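Tyrosine--tRNA ligase (Aeropyrum pernix, PDB 2CYA) catalyses the ATP-dependent attachment of tyrosine to tRNA(Tyr), probably through a tyrosyl-adenylate intermediate, as a class I aminoacyl-tRNA synthetase. Local coordinates at residues 46-51 / 96-101; 52-57 / 212-217; 90-95 / 116-121. All coordinates share one frame; numbering follows the deposited sequence.

Contact 1: 46-51 / 96-101; sequences GVAHIG and RIVRRV. With SO4 (sulfate ion), chain C.
Ala48 faces the helix and rests its methyl between two valines one turn apart: CB lies 4.5 Å from Val98 CG2 and the same 4.5 Å from Val101 CG2. These are loose van der Waals contacts, and all three residues are buried. Ala48 makes the closest side-chain approach of the loop 46-51 to 96-101. Helix 51-64 packs against both valines as well, with Met56 touching each.

The next residue, His49, turns from that helix toward the sulfate. From CB, the first torsion (chi1 56°) sets CG between the backbone N and the carbonyl carbon and folds the imidazole back over the chain that follows. One ring nitrogen, ND1, therefore meets the amide of Gly51, accepting from Gly51 N at 3.0 Å with the donor tilted 17° from the ring plane; this is a capping bond just ahead of helix 51-64. CE1 sits so close to Gly51 that a CB on that residue would collide with it. On the far side of the ring, CD2 passes 3.6 Å from sulfate O4, and the tip, NE2, donates to the same O4 at 3.0 Å through a bent bond (136°). With a partner at each nitrogen, the ring orientation is probably well defined. Lys241 of the KMSKS region and Trp52 also bind this sulfate, which probably came from the crystallisation liquor and may mark where a phosphate of ATP sits. The sequence His49-Ile50-Gly51-Trp52 is this enzyme's version of the HIGH signature, the ATP-site motif of the class I synthetase Rossmann fold.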
loop_
_atom_site.group_PDB
_atom_site.type_symbol
_atom_site.label_atom_id
_atom_site.label_comp_id
_atom_site.label_asym_id
_atom_site.label_seq_id
_atom_site.Cartn_x
_atom_site.Cartn_y
_atom_site.Cartn_z
ATOM N N GLY A 46 -7.569 -17.209 14.600
ATOM C CA GLY A 46 -7.714 -18.547 15.147
ATOM C C GLY A 46 -8.888 -18.617 16.108
ATOM O O GLY A 46 -9.718 -17.715 16.146
ATOM N N VAL A 47 -8.965 -19.680 16.897
ATOM C CA VAL A 47 -10.063 -19.806 17.843
ATOM C C VAL A 47 -9.859 -18.808 18.984
ATOM O O VAL A 47 -8.769 -18.690 19.543
ATOM C CB VAL A 47 -10.139 -21.233 18.432
ATOM C CG1 VAL A 47 -11.372 -21.361 19.332
ATOM C CG2 VAL A 47 -10.184 -22.265 17.301
ATOM N N ALA A 48 -10.917 -18.082 19.320
ATOM C CA ALA A 48 -10.828 -17.116 20.396
ATOM C C ALA A 48 -10.408 -17.763 21.725
ATOM O O ALA A 48 -10.891 -18.834 22.089
ATOM C CB ALA A 48 -12.157 -16.423 20.565
ATOM N N HIS A 49 -9.487 -17.120 22.431
ATOM C CA HIS A 49 -9.080 -17.622 23.731
ATOM C C HIS A 49 -9.546 -16.573 24.750
ATOM O O HIS A 49 -9.994 -15.495 24.368
ATOM C CB HIS A 49 -7.569 -17.872 23.783
ATOM C CG HIS A 49 -6.738 -16.679 23.446
ATOM N ND1 HIS A 49 -6.579 -15.615 24.308
ATOM C CD2 HIS A 49 -5.978 -16.401 22.360
ATOM C CE1 HIS A 49 -5.755 -14.733 23.767
ATOM N NE2 HIS A 49 -5.375 -15.186 22.586
ATOM N N ILE A 50 -9.442 -16.868 26.036
ATOM C CA ILE A 50 -9.982 -15.943 27.020
ATOM C C ILE A 50 -9.382 -14.549 27.053
ATOM O O ILE A 50 -10.004 -13.625 27.572
ATOM C CB ILE A 50 -9.933 -16.566 28.425
ATOM C CG1 ILE A 50 -8.477 -16.890 28.829
ATOM C CG2 ILE A 50 -10.800 -17.828 28.433
ATOM C CD1 ILE A 50 -8.360 -17.388 30.269
ATOM N N GLY A 51 -8.190 -14.390 26.479
ATOM C CA GLY A 51 -7.551 -13.089 26.481
ATOM C C GLY A 51 -8.358 -12.050 25.746
ATOM O O GLY A 51 -8.363 -10.869 26.104
ATOM N N ARG A 96 -16.658 -15.185 12.370
ATOM C CA ARG A 96 -18.048 -15.540 12.675
ATOM C C ARG A 96 -18.109 -16.101 14.102
ATOM O O ARG A 96 -19.061 -15.871 14.831
ATOM C CB ARG A 96 -18.584 -16.588 11.706
ATOM C CG ARG A 96 -18.676 -16.122 10.272
ATOM C CD ARG A 96 -19.667 -17.005 9.514
ATOM N NE ARG A 96 -19.195 -18.381 9.388
ATOM C CZ ARG A 96 -18.267 -18.777 8.521
ATOM N NH1 ARG A 96 -17.704 -17.898 7.688
ATOM N NH2 ARG A 96 -17.896 -20.055 8.492
ATOM N N ILE A 97 -17.077 -16.827 14.500
ATOM C CA ILE A 97 -17.037 -17.383 15.842
ATOM C C ILE A 97 -16.893 -16.256 16.873
ATOM O O ILE A 97 -17.559 -16.258 17.908
ATOM C CB ILE A 97 -15.891 -18.398 15.965
ATOM C CG1 ILE A 97 -16.211 -19.613 15.084
ATOM C CG2 ILE A 97 -15.727 -18.851 17.419
ATOM C CD1 ILE A 97 -15.118 -20.672 15.043
ATOM N N VAL A 98 -16.037 -15.286 16.588
ATOM C CA VAL A 98 -15.859 -14.158 17.487
ATOM C C VAL A 98 -17.202 -13.447 17.713
ATOM O O VAL A 98 -17.516 -13.079 18.846
ATOM C CB VAL A 98 -14.785 -13.175 16.922
ATOM C CG1 VAL A 98 -14.868 -11.801 17.613
ATOM C CG2 VAL A 98 -13.381 -13.800 17.128
ATOM N N ARG A 99 -18.005 -13.259 16.660
ATOM C CA ARG A 99 -19.292 -12.589 16.858
ATOM C C ARG A 99 -20.179 -13.369 17.823
ATOM O O ARG A 99 -20.858 -12.780 18.670
ATOM C CB ARG A 99 -20.060 -12.408 15.547
ATOM C CG ARG A 99 -19.567 -11.273 14.697
ATOM C CD ARG A 99 -20.425 -11.072 13.457
ATOM N NE ARG A 99 -19.588 -11.150 12.262
ATOM C CZ ARG A 99 -19.711 -12.068 11.306
ATOM N NH1 ARG A 99 -20.656 -13.002 11.381
ATOM N NH2 ARG A 99 -18.856 -12.081 10.294
ATOM N N ARG A 100 -20.171 -14.689 17.677
ATOM C CA ARG A 100 -20.987 -15.546 18.525
ATOM C C ARG A 100 -20.478 -15.521 19.951
ATOM O O ARG A 100 -21.262 -15.526 20.896
ATOM C CB ARG A 100 -20.983 -16.985 17.998
ATOM C CG ARG A 100 -21.797 -17.972 18.833
ATOM C CD ARG A 100 -23.234 -17.523 19.005
ATOM N NE ARG A 100 -23.876 -17.272 17.719
ATOM C CZ ARG A 100 -24.162 -18.217 16.835
ATOM N NH1 ARG A 100 -23.868 -19.484 17.103
ATOM N NH2 ARG A 100 -24.719 -17.892 15.672
ATOM N N VAL A 101 -19.160 -15.506 20.099
ATOM C CA VAL A 101 -18.551 -15.472 21.417
ATOM C C VAL A 101 -18.903 -14.160 22.108
ATOM O O VAL A 101 -19.241 -14.151 23.294
ATOM C CB VAL A 101 -17.017 -15.578 21.329
ATOM C CG1 VAL A 101 -16.394 -15.217 22.688
ATOM C CG2 VAL A 101 -16.600 -17.006 20.903
HETATM S S SO4 C . -3.579 -13.406 19.504
HETATM O O1 SO4 C . -3.207 -12.767 20.844
HETATM O O2 SO4 C . -4.070 -12.284 18.591
HETATM O O3 SO4 C . -2.382 -13.912 18.933
HETATM O O4 SO4 C . -4.731 -14.188 19.780
#

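Contact 2: 52-57 / 212-217; sequences WLVWMY and PIISSL. With SO4 (sulfate ion), chain C.
The Trp52 indole presents its edge to the sulfate, whose sulfur lies in the ring plane; NE1 donates to O4 at 2.9 Å, with a bent angle of 130°, and the nearby CZ2 comes within 3.2 Å of the same oxygen. The His49 ring meets the indole with planes about 50° apart, and Val98 of helix 88-104 packs on it too. Trp55 has on one face the preceding turn's carbonyl, Trp52 O, 3.2 Å above the plane and toward the rim, with Met56 CG on the same face. Trp52 fills the fourth position of the class I HIGH signature, at the start of helix 51-64, and with His49 and Lys241 it binds the sulfate at what is probably the ATP site. A leucine here lacks the N-H and would probably leave sulfate O4 with one fewer donor and a gap beside His49 and Val98. Across to the segment 212-217, Val54 does all the touching. With CG1 anti to the backbone N (chi1 178°), that methyl reaches Pro212 CD at 3.9 Å, while CG2 meets Ile214 CD1 at 4.3 Å. Tyr282 of helix 275-284 touches both Val54 and Pro212.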
loop_
_atom_site.group_PDB
_atom_site.type_symbol
_atom_site.label_atom_id
_atom_site.label_comp_id
_atom_site.label_asym_id
_atom_site.label_seq_id
_atom_site.Cartn_x
_atom_site.Cartn_y
_atom_site.Cartn_z
ATOM N N TRP A 52 -9.056 -12.494 24.710
ATOM C CA TRP A 52 -9.869 -11.600 23.898
ATOM C C TRP A 52 -11.091 -11.111 24.659
ATOM O O TRP A 52 -11.663 -10.071 24.308
ATOM C CB TRP A 52 -10.315 -12.307 22.612
ATOM C CG TRP A 52 -9.184 -12.617 21.663
ATOM C CD1 TRP A 52 -7.840 -12.400 21.877
ATOM C CD2 TRP A 52 -9.287 -13.248 20.381
ATOM N NE1 TRP A 52 -7.107 -12.868 20.807
ATOM C CE2 TRP A 52 -7.969 -13.396 19.877
ATOM C CE3 TRP A 52 -10.361 -13.707 19.607
ATOM C CZ2 TRP A 52 -7.703 -13.988 18.631
ATOM C CZ3 TRP A 52 -10.095 -14.294 18.365
ATOM C CH2 TRP A 52 -8.774 -14.429 17.894
ATOM N N LEU A 53 -11.489 -11.848 25.699
ATOM C CA LEU A 53 -12.668 -11.456 26.477
ATOM C C LEU A 53 -12.439 -10.071 27.094
ATOM O O LEU A 53 -13.373 -9.272 27.214
ATOM C CB LEU A 53 -12.973 -12.499 27.570
ATOM C CG LEU A 53 -13.559 -13.869 27.157
ATOM C CD1 LEU A 53 -13.702 -14.767 28.383
ATOM C CD2 LEU A 53 -14.936 -13.683 26.487
ATOM N N VAL A 54 -11.194 -9.775 27.460
ATOM C CA VAL A 54 -10.869 -8.476 28.039
ATOM C C VAL A 54 -11.283 -7.338 27.107
ATOM O O VAL A 54 -11.915 -6.372 27.551
ATOM C CB VAL A 54 -9.352 -8.319 28.329
ATOM C CG1 VAL A 54 -9.086 -6.925 28.890
ATOM C CG2 VAL A 54 -8.878 -9.386 29.310
ATOM N N TRP A 55 -10.940 -7.415 25.819
ATOM C CA TRP A 55 -11.362 -6.318 24.957
ATOM C C TRP A 55 -12.854 -6.415 24.601
ATOM O O TRP A 55 -13.497 -5.403 24.333
ATOM C CB TRP A 55 -10.482 -6.205 23.704
ATOM C CG TRP A 55 -10.457 -7.365 22.749
ATOM C CD1 TRP A 55 -9.437 -8.263 22.573
ATOM C CD2 TRP A 55 -11.442 -7.673 21.751
ATOM N NE1 TRP A 55 -9.723 -9.106 21.516
ATOM C CE2 TRP A 55 -10.947 -8.764 20.994
ATOM C CE3 TRP A 55 -12.693 -7.123 21.418
ATOM C CZ2 TRP A 55 -11.658 -9.319 19.925
ATOM C CZ3 TRP A 55 -13.400 -7.670 20.355
ATOM C CH2 TRP A 55 -12.875 -8.765 19.616
ATOM N N MET A 56 -13.425 -7.622 24.645
ATOM C CA MET A 56 -14.850 -7.750 24.350
ATOM C C MET A 56 -15.655 -7.047 25.460
ATOM O O MET A 56 -16.625 -6.356 25.190
ATOM C CB MET A 56 -15.250 -9.225 24.237
ATOM C CG MET A 56 -14.681 -9.927 23.001
ATOM S SD MET A 56 -15.023 -11.708 23.007
ATOM C CE MET A 56 -14.274 -12.239 21.412
ATOM N N TYR A 57 -15.230 -7.211 26.707
ATOM C CA TYR A 57 -15.918 -6.568 27.829
ATOM C C TYR A 57 -15.779 -5.051 27.716
ATOM O O TYR A 57 -16.687 -4.301 28.096
ATOM C CB TYR A 57 -15.329 -7.039 29.169
ATOM C CG TYR A 57 -15.572 -8.509 29.474
ATOM C CD1 TYR A 57 -16.750 -9.151 29.055
ATOM C CD2 TYR A 57 -14.658 -9.243 30.226
ATOM C CE1 TYR A 57 -17.005 -10.470 29.380
ATOM C CE2 TYR A 57 -14.907 -10.571 30.565
ATOM C CZ TYR A 57 -16.084 -11.181 30.141
ATOM O OH TYR A 57 -16.336 -12.494 30.498
ATOM N N PRO A 212 -5.344 -4.489 28.719
ATOM C CA PRO A 212 -4.229 -5.370 29.080
ATOM C C PRO A 212 -4.210 -6.674 28.277
ATOM O O PRO A 212 -5.245 -7.185 27.868
ATOM C CB PRO A 212 -4.450 -5.608 30.581
ATOM C CG PRO A 212 -5.947 -5.576 30.698
ATOM C CD PRO A 212 -6.323 -4.387 29.819
ATOM N N ILE A 213 -3.018 -7.204 28.061
ATOM C CA ILE A 213 -2.850 -8.441 27.318
ATOM C C ILE A 213 -2.453 -9.520 28.313
ATOM O O ILE A 213 -1.334 -9.492 28.829
ATOM C CB ILE A 213 -1.732 -8.282 26.249
ATOM C CG1 ILE A 213 -2.192 -7.295 25.167
ATOM C CG2 ILE A 213 -1.371 -9.638 25.635
ATOM C CD1 ILE A 213 -1.093 -6.862 24.216
ATOM N N ILE A 214 -3.367 -10.454 28.590
ATOM C CA ILE A 214 -3.098 -11.551 29.520
ATOM C C ILE A 214 -1.887 -12.384 29.071
ATOM O O ILE A 214 -1.784 -12.779 27.907
ATOM C CB ILE A 214 -4.320 -12.482 29.653
ATOM C CG1 ILE A 214 -5.419 -11.777 30.450
ATOM C CG2 ILE A 214 -3.918 -13.791 30.328
ATOM C CD1 ILE A 214 -6.582 -12.667 30.804
ATOM N N SER A 215 -0.981 -12.653 30.008
ATOM C CA SER A 215 0.229 -13.421 29.722
ATOM C C SER A 215 -0.002 -14.913 29.476
ATOM O O SER A 215 -1.061 -15.460 29.769
ATOM C CB SER A 215 1.228 -13.269 30.874
ATOM O OG SER A 215 1.515 -11.904 31.130
ATOM N N SER A 216 1.018 -15.556 28.925
ATOM C CA SER A 216 0.990 -16.985 28.655
ATOM C C SER A 216 0.930 -17.701 30.000
ATOM O O SER A 216 1.472 -17.212 30.987
ATOM C CB SER A 216 2.273 -17.397 27.920
ATOM O OG SER A 216 2.320 -18.796 27.710
ATOM N N LEU A 217 0.270 -18.855 30.044
ATOM C CA LEU A 217 0.187 -19.613 31.288
ATOM C C LEU A 217 1.543 -20.257 31.612
ATOM O O LEU A 217 1.801 -20.621 32.755
ATOM C CB LEU A 217 -0.879 -20.712 31.188
ATOM C CG LEU A 217 -2.334 -20.336 30.903
ATOM C CD1 LEU A 217 -3.123 -21.601 30.617
ATOM C CD2 LEU A 217 -2.934 -19.578 32.071
HETATM S S SO4 C . -3.579 -13.406 19.504
HETATM O O1 SO4 C . -3.207 -12.767 20.844
HETATM O O2 SO4 C . -4.070 -12.284 18.591
HETATM O O3 SO4 C . -2.382 -13.912 18.933
HETATM O O4 SO4 C . -4.731 -14.188 19.780
#

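Contact 3: 90-95 / 116-121; sequences LIRAAA and DAEELA
Arg92 lays its aliphatic portion against the carboxylate of Asp116, CD standing 3.6 Å from OD2, while its charged end runs on toward Glu118. The arginine chain is bent at chi2 and chi3, and its guanidinium ends up turned 40° from the Asp116 carboxylate. No direct salt bridge forms: Arg92 NH1 stops 4.4 Å from Glu118 OE1, and water fills in. Water 1 lies at the guanidinium edge, in its plane, accepting from NH1 at 2.9 Å and donating to Asp116 OD1 at 2.7 Å, with a weak bond to Glu118 OE1. Water 2 takes a weak bond from NH1 and donates to Glu118 OE2 at 3.0 Å.

Asp116 also caps the helix that follows it. Having CG anti to the backbone N (chi1 -176°) brings OD1 to the amide of Glu118 in the first turn, which it takes on its anti side, N to OD1 2.7 Å and nearly straight at 168°: an N-cap on helix 117-121. Thr75 OG1 is bonded to OD1 as well, and Trp76 NE1 holds Glu118 OE1, so both acids are fixed from helix 75-80. Lys124 of the second subunit packs on Glu118.

The whole set lies at the surface, where strand 113-116, outermost of the sheet in this chain, gives way to helix 117-121. Helix 75-80 touches both segments, helix 349-360 covers another side of helix 88-104, and helix 161-175 lies against Leu120.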
loop_
_atom_site.group_PDB
_atom_site.type_symbol
_atom_site.label_atom_id
_atom_site.label_comp_id
_atom_site.label_asym_id
_atom_site.label_seq_id
_atom_site.Cartn_x
_atom_site.Cartn_y
_atom_site.Cartn_z
ATOM N N LEU A 90 -10.953 -19.449 6.283
ATOM C CA LEU A 90 -10.731 -19.810 7.670
ATOM C C LEU A 90 -10.672 -18.549 8.534
ATOM O O LEU A 90 -11.104 -18.543 9.690
ATOM C CB LEU A 90 -9.424 -20.592 7.780
ATOM C CG LEU A 90 -9.495 -22.121 7.824
ATOM C CD1 LEU A 90 -10.610 -22.675 6.941
ATOM C CD2 LEU A 90 -8.140 -22.657 7.413
ATOM N N ILE A 91 -10.140 -17.478 7.963
ATOM C CA ILE A 91 -10.049 -16.224 8.692
ATOM C C ILE A 91 -11.459 -15.677 8.907
ATOM O O ILE A 91 -11.778 -15.188 9.989
ATOM C CB ILE A 91 -9.201 -15.199 7.929
ATOM C CG1 ILE A 91 -7.749 -15.667 7.904
ATOM C CG2 ILE A 91 -9.343 -13.805 8.569
ATOM C CD1 ILE A 91 -6.814 -14.735 7.135
ATOM N N ARG A 92 -12.297 -15.781 7.881
ATOM C CA ARG A 92 -13.675 -15.312 7.964
ATOM C C ARG A 92 -14.428 -16.149 8.986
ATOM O O ARG A 92 -15.252 -15.633 9.739
ATOM C CB ARG A 92 -14.382 -15.450 6.613
ATOM C CG ARG A 92 -14.996 -14.147 6.093
ATOM C CD ARG A 92 -14.211 -13.595 4.912
ATOM N NE ARG A 92 -14.086 -14.606 3.858
ATOM C CZ ARG A 92 -13.414 -14.438 2.718
ATOM N NH1 ARG A 92 -12.795 -13.285 2.471
ATOM N NH2 ARG A 92 -13.359 -15.433 1.836
ATOM N N ALA A 93 -14.134 -17.447 8.991
ATOM C CA ALA A 93 -14.779 -18.373 9.902
ATOM C C ALA A 93 -14.421 -18.016 11.333
ATOM O O ALA A 93 -15.268 -18.083 12.207
ATOM C CB ALA A 93 -14.356 -19.795 9.593
ATOM N N ALA A 94 -13.168 -17.629 11.566
ATOM C CA ALA A 94 -12.744 -17.252 12.907
ATOM C C ALA A 94 -13.523 -16.009 13.358
ATOM O O ALA A 94 -13.847 -15.874 14.537
ATOM C CB ALA A 94 -11.217 -16.988 12.946
ATOM N N ALA A 95 -13.839 -15.120 12.414
ATOM C CA ALA A 95 -14.600 -13.896 12.712
ATOM C C ALA A 95 -16.065 -14.206 13.052
ATOM O O ALA A 95 -16.663 -13.553 13.920
ATOM C CB ALA A 95 -14.531 -12.921 11.525
ATOM N N ASP A 116 -16.234 -6.133 7.821
ATOM C CA ASP A 116 -15.158 -6.975 7.282
ATOM C C ASP A 116 -14.210 -6.013 6.538
ATOM O O ASP A 116 -14.664 -5.143 5.801
ATOM C CB ASP A 116 -15.733 -8.003 6.288
ATOM C CG ASP A 116 -14.678 -8.972 5.764
ATOM O OD1 ASP A 116 -13.631 -8.517 5.250
ATOM O OD2 ASP A 116 -14.892 -10.193 5.871
ATOM N N ALA A 117 -12.904 -6.144 6.738
ATOM C CA ALA A 117 -11.948 -5.263 6.061
ATOM C C ALA A 117 -12.203 -5.190 4.542
ATOM O O ALA A 117 -11.846 -4.209 3.888
ATOM C CB ALA A 117 -10.532 -5.747 6.326
ATOM N N GLU A 118 -12.820 -6.229 3.987
ATOM C CA GLU A 118 -13.108 -6.269 2.558
ATOM C C GLU A 118 -13.947 -5.084 2.095
ATOM O O GLU A 118 -13.798 -4.624 0.961
ATOM C CB GLU A 118 -13.845 -7.558 2.191
ATOM C CG GLU A 118 -13.854 -7.838 0.708
ATOM C CD GLU A 118 -13.091 -9.099 0.354
ATOM O OE1 GLU A 118 -11.968 -9.316 0.883
ATOM O OE2 GLU A 118 -13.619 -9.876 -0.465
ATOM N N GLU A 119 -14.833 -4.598 2.956
ATOM C CA GLU A 119 -15.673 -3.466 2.604
ATOM C C GLU A 119 -14.812 -2.222 2.459
ATOM O O GLU A 119 -15.083 -1.373 1.625
ATOM C CB GLU A 119 -16.757 -3.221 3.663
ATOM C CG GLU A 119 -17.579 -4.456 4.003
ATOM C CD GLU A 119 -18.637 -4.190 5.076
ATOM O OE1 GLU A 119 -19.008 -5.159 5.787
ATOM O OE2 GLU A 119 -19.093 -3.023 5.198
ATOM N N LEU A 120 -13.772 -2.104 3.274
ATOM C CA LEU A 120 -12.901 -0.946 3.159
ATOM C C LEU A 120 -12.004 -1.114 1.925
ATOM O O LEU A 120 -11.784 -0.167 1.173
ATOM C CB LEU A 120 -12.041 -0.803 4.421
ATOM C CG LEU A 120 -12.618 0.023 5.587
ATOM C CD1 LEU A 120 -14.010 -0.467 5.966
ATOM C CD2 LEU A 120 -11.684 -0.075 6.769
ATOM N N ALA A 121 -11.511 -2.332 1.723
ATOM C CA ALA A 121 -10.625 -2.649 0.616
ATOM C C ALA A 121 -11.227 -2.363 -0.756
ATOM O O ALA A 121 -10.486 -2.121 -1.712
ATOM C CB ALA A 121 -10.188 -4.132 0.695
HETATM O O HOH W 1 -12.750 -10.718 3.874
HETATM O O HOH W 2 -11.649 -12.142 -0.481
#

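In the fold
From the N terminus, strand 37-42 leads into the loop 46-51 and directly on to 52-57, so contacts 1 and 2 begin on adjoining segments. Contact 1 closes a loop of 44 residues at 96-101; contact 2 spans 154 residues to reach 212-217, past strand 207-211. Contact 3 closes a loop of 20 residues and is nested inside contact 2, whereas contact 1 crosses both others. Contacts 1 and 3 share helix 88-104, part of the beta-alpha-beta crossover from strand 68-73 to strand 113-116; contact 3 ties it to that strand's end and the start of helix 117-121. Contacts 1 and 2, sharing the sulfate, tie the ATP-site loop and helix to the crossover helix and to 212-217.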